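PDB 6FKG: Rv1989c (MbcT) from Mycobacterium tuberculosis, which degrades NAD+ by phosphorolysis as the toxin of a type II toxin-antitoxin pair, killing the cell unless its antitoxin MbcA blocks the active site. Local coordinates for the interface of chains A and B and the interface of chains A and C. Numbering follows the deposited sequence. Chains: chain A, Rv1989c (MbcT); chain B/C, Rv1990c (MbcA).

Contact 1: the interface of chains A and B. Residues chain A 113-115, 119, 127; chain B 47-48.
B:Gln48 of a second MbcA copy meets A:Gly114 and A:Asp119 of the RES-family toxin MbcT through its side-chain amide, in a toxin-antitoxin interface that probably serves the oligomeric assembly. Nitrogen NE2 donates to the backbone carbonyl oxygen O of A:Gly114 at 2.9 Å, in a nearly straight bond (169° at the hydrogen) that lies close to the amide plane. The donor is tilted somewhat from the plane of that carbonyl. NE2 also donates to carboxylate oxygen OD1 of A:Asp119 at 2.9 Å, again within its own amide plane, but meeting OD1 from above the carboxylate; the two flat groups are turned 36° apart. OD2 of A:Asp119, 3.0 Å from NE2 of B:Gln48, can share that hydrogen bond, so the carboxylate straddles the nitrogen. The other branch of the amide is held through water 1, which is 2.7 Å from B:Gln48 OE1 and 2.8 Å from A:Gly114 O. Both ends of the amide are thereby engaged, which fixes its rotation.

Around this polar core, the ring of B:Pro47 rests against the toxin loop, its CG 3.4 Å from A:Val113 O and 3.9 Å from methyl CD2 of A:Leu115. A:Gly127, near the start of helix 126-137, lies against CG of B:Gln48 through its own CA. A bend at chi2 (83°) of B:Gln48 turns the amide toward the toxin loop. A:Asp119 is carried by helix 117-121, which presents the carboxylate beside the A:Gly114 carbonyl.

Contact 2: the interface of chains A and C. Residues chain A 33, 37-40; chain C 107, 110-111.
C:Glu111 of MbcA, just past the end of antitoxin helix 99-110, points its carboxylate at A:Ser37 and A:Gly40 of the RES-family toxin MbcT, in the tight part of this toxin-antitoxin interface. Oxygen OE2 accepts from the hydroxyl OG of A:Ser37 at 2.9 Å, and OE1 accepts from the backbone N of A:Gly40 at 2.9 Å. The two donors come from opposite faces of the carboxylate, the amide N further from its plane than the hydroxyl. Because A:Gly40 lies in the first turn of helix 39-44, the helix dipole would probably stabilise the negative charge. The chain of C:Glu111 runs extended beyond CG (chi2 -155°), which carries the carboxylate across to the toxin.

A:Arg33 packs equally closely. Its NH2 donates to OD1 of C:Asp107 at 2.9 Å in a salt bridge; OD1 lies near the guanidinium plane, while NH2 meets it from above the carboxylate plane. The bonds from NH1 to this carboxylate are weak. A longer salt bridge, 3.9 Å from NH1 to OE2 of C:Glu111, links the arginine to the glutamate as well. Methyl CB of C:Ala110 lies over one guanidinium face, toward its rim, 3.4 Å from NH2. The bend at chi2 (-42°) turns the arginine chain so that the guanidinium reaches C:Asp107.

A:Gly38 and A:Glu39 form the loose margin, barely touched by the antitoxin; OE1 of A:Glu39 stays 6.8 Å from OE2 of C:Glu111.

Contact 3: the interface of chains A and C. Residues chain A 44, 47, 76, 125; chain C 83-84, 114-115.
The C-terminal tail and the 3-10 helix 83-85 of MbcA, an antitoxin of the MbcA/ParS/Xre family, meet the RES-domain toxin here, in the interface through which MbcA blocks access to the active site; these residues may contribute to the blocking. C:Leu84 meets three toxin residues, its two methyls going to A:Trp125 and A:Ala76 and its backbone oxygen to A:Phe44. CD2 touches the benzene-ring side of the indole of A:Trp125, 3.9 Å from CZ2, the two side chains lying slantwise to each other, while CD1 faces CB of A:Ala76, at the end of helix 63-76, at 4.1 Å. O of C:Leu84 lies 3.4 Å from CZ of A:Phe44, whose side chain runs at about a right angle to that of the leucine.

The chain end, C:Val115, places its terminal carboxylate beside the indole, with OXT 3.4 Å from CZ2 of A:Trp125. Within the toxin, the guanidinium of A:Arg47 has NE1 of that tryptophan over one face, near its rim, and its positive charge probably helps to balance the carboxylate. Within the antitoxin, C:Arg83 grips the terminus end-on, NH1 and NH2 both donating in the guanidinium plane to OXT of C:Val115, at 3.1 Å from NH1.

Contact 1: the interface of chains A and B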
loop_
_atom_site.group_PDB
_atom_site.type_symbol
_atom_site.label_atom_id
_atom_site.label_comp_id
_atom_site.label_asym_id
_atom_site.label_seq_id
_atom_site.Cartn_x
_atom_site.Cartn_y
_atom_site.Cartn_z
ATOM N N VAL A 113 -1.705 -2.783 -40.999
ATOM C CA VAL A 113 -1.096 -2.560 -39.681
ATOM C C VAL A 113 -2.137 -2.763 -38.569
ATOM O O VAL A 113 -1.935 -2.361 -37.418
ATOM C CB VAL A 113 -0.447 -1.157 -39.573
ATOM C CG1 VAL A 113 0.626 -0.983 -40.651
ATOM C CG2 VAL A 113 -1.488 -0.046 -39.676
ATOM N N GLY A 114 -3.245 -3.402 -38.928
ATOM C CA GLY A 114 -4.249 -3.809 -37.962
ATOM C C GLY A 114 -5.267 -2.763 -37.535
ATOM O O GLY A 114 -5.952 -2.931 -36.523
ATOM N N LEU A 115 -5.386 -1.687 -38.305
ATOM C CA LEU A 115 -6.322 -0.629 -37.966
ATOM C C LEU A 115 -7.559 -0.713 -38.847
ATOM O O LEU A 115 -7.466 -0.974 -40.051
ATOM C CB LEU A 115 -5.666 0.746 -38.120
ATOM C CG LEU A 115 -4.462 0.988 -37.220
ATOM C CD1 LEU A 115 -3.801 2.325 -37.566
ATOM C CD2 LEU A 115 -4.877 0.932 -35.746
ATOM N N ASP A 119 -11.031 2.267 -35.143
ATOM C CA ASP A 119 -9.776 2.802 -34.651
ATOM C C ASP A 119 -9.581 4.251 -35.049
ATOM O O ASP A 119 -9.020 5.038 -34.285
ATOM C CB ASP A 119 -8.601 1.957 -35.157
ATOM C CG ASP A 119 -8.662 0.537 -34.647
ATOM O OD1 ASP A 119 -8.484 0.345 -33.422
ATOM O OD2 ASP A 119 -8.892 -0.385 -35.459
ATOM N N GLY A 127 -4.926 1.716 -30.609
ATOM C CA GLY A 127 -4.386 1.189 -31.850
ATOM C C GLY A 127 -3.576 2.191 -32.657
ATOM O O GLY A 127 -2.426 1.915 -33.038
ATOM N N PRO B 47 -2.515 -3.945 -32.968
ATOM C CA PRO B 47 -1.888 -2.839 -32.239
ATOM C C PRO B 47 -2.710 -2.362 -31.040
ATOM O O PRO B 47 -2.161 -1.702 -30.140
ATOM C CB PRO B 47 -1.785 -1.741 -33.300
ATOM C CG PRO B 47 -2.926 -2.027 -34.230
ATOM C CD PRO B 47 -2.978 -3.531 -34.303
ATOM N N GLN B 48 -4.008 -2.682 -31.033
ATOM C CA GLN B 48 -4.907 -2.254 -29.959
ATOM C C GLN B 48 -4.610 -2.917 -28.616
ATOM O O GLN B 48 -3.897 -3.925 -28.545
ATOM C CB GLN B 48 -6.374 -2.551 -30.323
ATOM C CG GLN B 48 -6.896 -1.841 -31.572
ATOM C CD GLN B 48 -6.520 -2.564 -32.864
ATOM O OE1 GLN B 48 -5.906 -3.628 -32.839
ATOM N NE2 GLN B 48 -6.877 -1.974 -33.996
HETATM O O HOH W 1 -6.413 -5.205 -34.952
#

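Contact 2: the interface of chains A and C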
loop_
_atom_site.group_PDB
_atom_site.type_symbol
_atom_site.label_atom_id
_atom_site.label_comp_id
_atom_site.label_asym_id
_atom_site.label_seq_id
_atom_site.Cartn_x
_atom_site.Cartn_y
_atom_site.Cartn_z
ATOM N N ARG A 33 1.495 30.445 -29.630
ATOM C CA ARG A 33 2.274 29.211 -29.762
ATOM C C ARG A 33 3.140 29.174 -31.013
ATOM O O ARG A 33 2.822 29.792 -32.029
ATOM C CB ARG A 33 1.349 27.997 -29.753
ATOM C CG ARG A 33 0.540 27.862 -28.488
ATOM C CD ARG A 33 1.390 28.154 -27.254
ATOM N NE ARG A 33 0.622 27.941 -26.034
ATOM C CZ ARG A 33 0.548 26.785 -25.385
ATOM N NH1 ARG A 33 1.231 25.728 -25.814
ATOM N NH2 ARG A 33 -0.192 26.693 -24.289
ATOM N N SER A 37 5.858 23.748 -32.865
ATOM C CA SER A 37 5.970 23.045 -31.588
ATOM C C SER A 37 5.096 21.800 -31.571
ATOM O O SER A 37 4.022 21.775 -32.177
ATOM C CB SER A 37 5.594 23.949 -30.415
ATOM O OG SER A 37 5.575 23.204 -29.206
ATOM N N GLY A 38 5.563 20.764 -30.876
ATOM C CA GLY A 38 4.804 19.530 -30.757
ATOM C C GLY A 38 4.698 19.043 -29.326
ATOM O O GLY A 38 4.358 17.888 -29.081
ATOM N N GLU A 39 5.000 19.920 -28.377
ATOM C CA GLU A 39 5.047 19.528 -26.973
ATOM C C GLU A 39 3.665 19.252 -26.385
ATOM O O GLU A 39 3.540 18.472 -25.438
ATOM C CB GLU A 39 5.749 20.601 -26.152
ATOM C CG GLU A 39 7.130 20.873 -26.664
ATOM C CD GLU A 39 8.024 19.656 -26.586
ATOM O OE1 GLU A 39 7.846 18.834 -25.656
ATOM O OE2 GLU A 39 8.889 19.523 -27.480
ATOM N N GLY A 40 2.647 19.900 -26.945
ATOM C CA GLY A 40 1.277 19.707 -26.495
ATOM C C GLY A 40 0.845 18.264 -26.678
ATOM O O GLY A 40 0.379 17.614 -25.736
ATOM N N ASP C 107 -2.962 22.408 -23.023
ATOM C CA ASP C 107 -1.817 22.660 -23.893
ATOM C C ASP C 107 -1.999 21.965 -25.240
ATOM O O ASP C 107 -1.570 22.491 -26.258
ATOM C CB ASP C 107 -0.525 22.202 -23.245
ATOM C CG ASP C 107 0.631 23.094 -23.611
ATOM O OD1 ASP C 107 0.689 24.191 -23.026
ATOM O OD2 ASP C 107 1.473 22.702 -24.452
ATOM N N ALA C 110 -4.325 24.170 -27.142
ATOM C CA ALA C 110 -3.550 25.327 -27.610
ATOM C C ALA C 110 -2.645 25.001 -28.785
ATOM O O ALA C 110 -2.263 25.901 -29.525
ATOM C CB ALA C 110 -2.699 25.909 -26.458
ATOM N N GLU C 111 -2.301 23.723 -28.963
ATOM C CA GLU C 111 -1.460 23.314 -30.096
ATOM C C GLU C 111 -2.248 22.662 -31.224
ATOM O O GLU C 111 -1.670 22.110 -32.171
ATOM C CB GLU C 111 -0.346 22.371 -29.621
ATOM C CG GLU C 111 0.671 23.085 -28.730
ATOM C CD GLU C 111 2.046 22.438 -28.718
ATOM O OE1 GLU C 111 2.258 21.427 -29.418
ATOM O OE2 GLU C 111 2.926 22.954 -28.004
#

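Contact 3: the interface of chains A and C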
loop_
_atom_site.group_PDB
_atom_site.type_symbol
_atom_site.label_atom_id
_atom_site.label_comp_id
_atom_site.label_asym_id
_atom_site.label_seq_id
_atom_site.Cartn_x
_atom_site.Cartn_y
_atom_site.Cartn_z
ATOM N N PHE A 44 -0.022 15.486 -23.555
ATOM C CA PHE A 44 -1.356 14.910 -23.403
ATOM C C PHE A 44 -1.556 13.610 -24.166
ATOM O O PHE A 44 -2.386 12.778 -23.778
ATOM C CB PHE A 44 -2.418 15.908 -23.849
ATOM C CG PHE A 44 -3.821 15.449 -23.561
ATOM C CD1 PHE A 44 -4.304 15.451 -22.262
ATOM C CD2 PHE A 44 -4.648 15.016 -24.586
ATOM C CE1 PHE A 44 -5.599 15.032 -21.984
ATOM C CE2 PHE A 44 -5.943 14.587 -24.320
ATOM C CZ PHE A 44 -6.416 14.601 -23.013
ATOM N N ARG A 47 -4.361 11.157 -31.061
ATOM C CA ARG A 47 -4.863 9.898 -31.585
ATOM C C ARG A 47 -3.720 9.026 -32.098
ATOM O O ARG A 47 -3.768 7.803 -31.953
ATOM C CB ARG A 47 -5.890 10.104 -32.718
ATOM C CG ARG A 47 -6.307 8.766 -33.327
ATOM C CD ARG A 47 -7.511 8.873 -34.307
ATOM N NE ARG A 47 -8.689 9.446 -33.660
ATOM C CZ ARG A 47 -9.661 8.746 -33.082
ATOM N NH1 ARG A 47 -9.634 7.420 -33.065
ATOM N NH2 ARG A 47 -10.681 9.383 -32.521
ATOM N N ALA A 76 -15.485 18.994 -28.837
ATOM C CA ALA A 76 -14.917 18.346 -27.653
ATOM C C ALA A 76 -14.859 19.300 -26.457
ATOM O O ALA A 76 -14.926 18.863 -25.309
ATOM C CB ALA A 76 -13.517 17.797 -27.959
ATOM N N TRP A 125 -8.034 5.302 -28.673
ATOM C CA TRP A 125 -6.847 5.674 -29.448
ATOM C C TRP A 125 -5.742 4.627 -29.419
ATOM O O TRP A 125 -4.722 4.816 -30.070
ATOM C CB TRP A 125 -6.242 6.989 -28.940
ATOM C CG TRP A 125 -7.094 8.203 -29.146
ATOM C CD1 TRP A 125 -8.271 8.277 -29.836
ATOM C CD2 TRP A 125 -6.837 9.520 -28.644
ATOM N NE1 TRP A 125 -8.762 9.562 -29.795
ATOM C CE2 TRP A 125 -7.900 10.346 -29.076
ATOM C CE3 TRP A 125 -5.812 10.085 -27.879
ATOM C CZ2 TRP A 125 -7.967 11.703 -28.764
ATOM C CZ3 TRP A 125 -5.877 11.433 -27.568
ATOM C CH2 TRP A 125 -6.953 12.228 -28.010
ATOM N N ARG C 83 -15.033 14.140 -23.128
ATOM C CA ARG C 83 -14.701 12.820 -23.650
ATOM C C ARG C 83 -13.188 12.600 -23.714
ATOM O O ARG C 83 -12.732 11.455 -23.723
ATOM C CB ARG C 83 -15.321 12.602 -25.038
ATOM C CG ARG C 83 -14.631 13.330 -26.177
ATOM C CD ARG C 83 -15.093 12.761 -27.511
ATOM N NE ARG C 83 -14.671 13.572 -28.652
ATOM C CZ ARG C 83 -13.491 13.470 -29.263
ATOM N NH1 ARG C 83 -12.581 12.598 -28.847
ATOM N NH2 ARG C 83 -13.215 14.260 -30.291
ATOM N N LEU C 84 -12.408 13.681 -23.747
ATOM C CA LEU C 84 -10.951 13.546 -23.782
ATOM C C LEU C 84 -10.393 13.220 -22.395
ATOM O O LEU C 84 -9.237 12.811 -22.266
ATOM C CB LEU C 84 -10.291 14.818 -24.336
ATOM C CG LEU C 84 -10.671 15.184 -25.775
ATOM C CD1 LEU C 84 -10.082 16.527 -26.171
ATOM C CD2 LEU C 84 -10.247 14.092 -26.765
ATOM N N PHE C 114 -5.195 17.115 -33.054
ATOM C CA PHE C 114 -6.415 16.523 -33.608
ATOM C C PHE C 114 -7.028 15.569 -32.583
ATOM O O PHE C 114 -6.329 14.725 -32.019
ATOM C CB PHE C 114 -6.133 15.774 -34.915
ATOM C CG PHE C 114 -5.679 16.654 -36.047
ATOM C CD1 PHE C 114 -5.566 18.030 -35.886
ATOM C CD2 PHE C 114 -5.374 16.101 -37.275
ATOM C CE1 PHE C 114 -5.142 18.826 -36.927
ATOM C CE2 PHE C 114 -4.956 16.895 -38.330
ATOM C CZ PHE C 114 -4.838 18.255 -38.153
ATOM N N VAL C 115 -8.323 15.707 -32.325
ATOM C CA VAL C 115 -8.926 14.943 -31.230
ATOM C C VAL C 115 -9.670 13.704 -31.721
ATOM O O VAL C 115 -9.642 13.387 -32.910
ATOM C CB VAL C 115 -9.873 15.825 -30.390
ATOM C CG1 VAL C 115 -9.069 16.908 -29.669
ATOM C CG2 VAL C 115 -10.949 16.450 -31.255
ATOM O OXT VAL C 115 -10.288 12.977 -30.937
#

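Contacts 2 and 3 both join chain A to chain C; the centres of their C-alpha atoms are about 14 Å apart, and toxin helix 39-44 serves both, with A:Gly40 near one end and A:Phe44 at the other. The antitoxin segment following helix 99-110 runs from contact 2 to the chain end in contact 3. Contact 1 uses a second antitoxin, chain B; its C-alpha centre lies about 17 Å from that of contact 3 and 26 Å from that of contact 2. One toxin thus touches two MbcA copies, in keeping with the heterotetramer of two MbcT and two MbcA, three of which assemble with 3-fold symmetry.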